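Local coordinates for oxidoreductase, short chain dehydrogenase/reductase family protein (Bifidobacterium adolescentis L2-32, PDB 6OW4) that catalyses the NADH-dependent interconversion of steroid 20-ketones and 20beta-hydroxysteroids as a member of the short-chain dehydrogenase/reductase family, at the interface of chains A and B. Sequence-based numbering; all coordinates share one arbitrary frame. Chains: chain A/B, Oxidoreductase, short chain dehydrogenase/reductase family protein.

The interface of chains A and B. Residues chain A 187, 189, 192-194; chain B 293-294.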
# COMPACT_ATOMS: atom_id res chain seq x y z
N ALA A 187 -12.67 -0.75 -0.74
CA ALA A 187 -14.15 -0.86 -0.66
C ALA A 187 -14.64 -1.71 -1.83
O ALA A 187 -14.37 -1.33 -2.99
CB ALA A 187 -14.78 0.51 -0.66
N TYR A 189 -16.20 -3.12 -4.88
CA TYR A 189 -16.91 -2.51 -6.03
C TYR A 189 -18.01 -3.46 -6.51
O TYR A 189 -17.75 -4.67 -6.64
CB TYR A 189 -15.92 -2.21 -7.17
CG TYR A 189 -16.56 -2.01 -8.53
CD1 TYR A 189 -16.85 -3.09 -9.34
CD2 TYR A 189 -16.86 -0.74 -9.00
CE1 TYR A 189 -17.43 -2.92 -10.59
CE2 TYR A 189 -17.44 -0.56 -10.25
CZ TYR A 189 -17.73 -1.65 -11.04
OH TYR A 189 -18.30 -1.48 -12.27
N GLY A 192 -20.82 0.38 -9.98
CA GLY A 192 -20.69 1.83 -9.76
C GLY A 192 -20.48 2.17 -8.29
O GLY A 192 -19.62 3.02 -8.01
N SER A 193 -21.25 1.55 -7.39
CA SER A 193 -21.29 1.87 -5.94
C SER A 193 -20.52 0.81 -5.14
O SER A 193 -20.32 -0.30 -5.62
CB SER A 193 -22.71 1.99 -5.46
OG SER A 193 -23.45 0.82 -5.76
N PRO A 194 -20.05 1.15 -3.92
CA PRO A 194 -19.42 0.17 -3.03
C PRO A 194 -20.46 -0.65 -2.26
O PRO A 194 -21.56 -0.16 -2.05
CB PRO A 194 -18.62 1.05 -2.07
CG PRO A 194 -19.46 2.31 -1.95
CD PRO A 194 -20.09 2.49 -3.31
N VAL B 293 -9.96 3.69 -4.03
CA VAL B 293 -10.83 3.07 -2.99
C VAL B 293 -11.32 1.70 -3.47
O VAL B 293 -11.53 0.83 -2.61
CB VAL B 293 -12.01 3.98 -2.58
CG1 VAL B 293 -11.54 5.37 -2.17
CG2 VAL B 293 -13.08 4.07 -3.66
N PHE B 294 -11.49 1.51 -4.79
CA PHE B 294 -11.95 0.24 -5.41
C PHE B 294 -10.75 -0.65 -5.73
O PHE B 294 -9.60 -0.21 -5.66
CB PHE B 294 -12.80 0.52 -6.65
CG PHE B 294 -14.12 1.21 -6.38
CD1 PHE B 294 -15.01 0.70 -5.44
CD2 PHE B 294 -14.47 2.36 -7.07
CE1 PHE B 294 -16.22 1.34 -5.20
CE2 PHE B 294 -15.68 2.99 -6.82
CZ PHE B 294 -16.55 2.48 -5.88
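B:Phe294, the C-terminal residue of its chain, packs its ring against A:Ala187 and the short strands 189-190 and 193-194 of the partner subunit, with A:Tyr189 over one face. This contact of the C-terminal tail of a short-chain dehydrogenase/reductase with the neighbouring chain is part of a two-fold symmetric interface, so a twin exists with the chains swapped. The deposited four-chain assembly is likely to be biological, as family members are commonly tetramers.

The polar evidence is a backbone hydrogen bond from A:Ala187 N to B:Val293 O, 2.7 Å long. The C=O...N angle of 164° shows the donor approaching nearly in line with the carbonyl.

Apolar and aromatic packing centres on B:Phe294, whose two faces have different neighbours. B:Val293 CG2, from the same chain, sits 4.0 Å above the ring plane and over its centre, while A:Tyr189 CD2 points at the middle of the opposite face. The ring planes meet at 82°, edge-to-face, with the tyrosine supplying the edge. With CG anti to its backbone N (chi1 161°), A:Tyr189 brings this edge over the phenylalanine. On that same face, A:Tyr189 CB lies above and slightly outside B:Phe294 CD1, at 3.5 Å.

At the rim, near the ring plane, B:Phe294 CD1 lies 3.3 Å from the carbonyl A:Ala187 O. Further out, B:Phe294 CE1 meets A:Pro194 CB at 4.0 Å. A:Gly192 O stands obliquely off the tip, raised towards the tyrosine side, 3.8 Å from B:Phe294 CZ. An alanine in place of B:Phe294 would probably leave the A:Tyr189 edge without its aromatic face and open a gap beside A:Pro194.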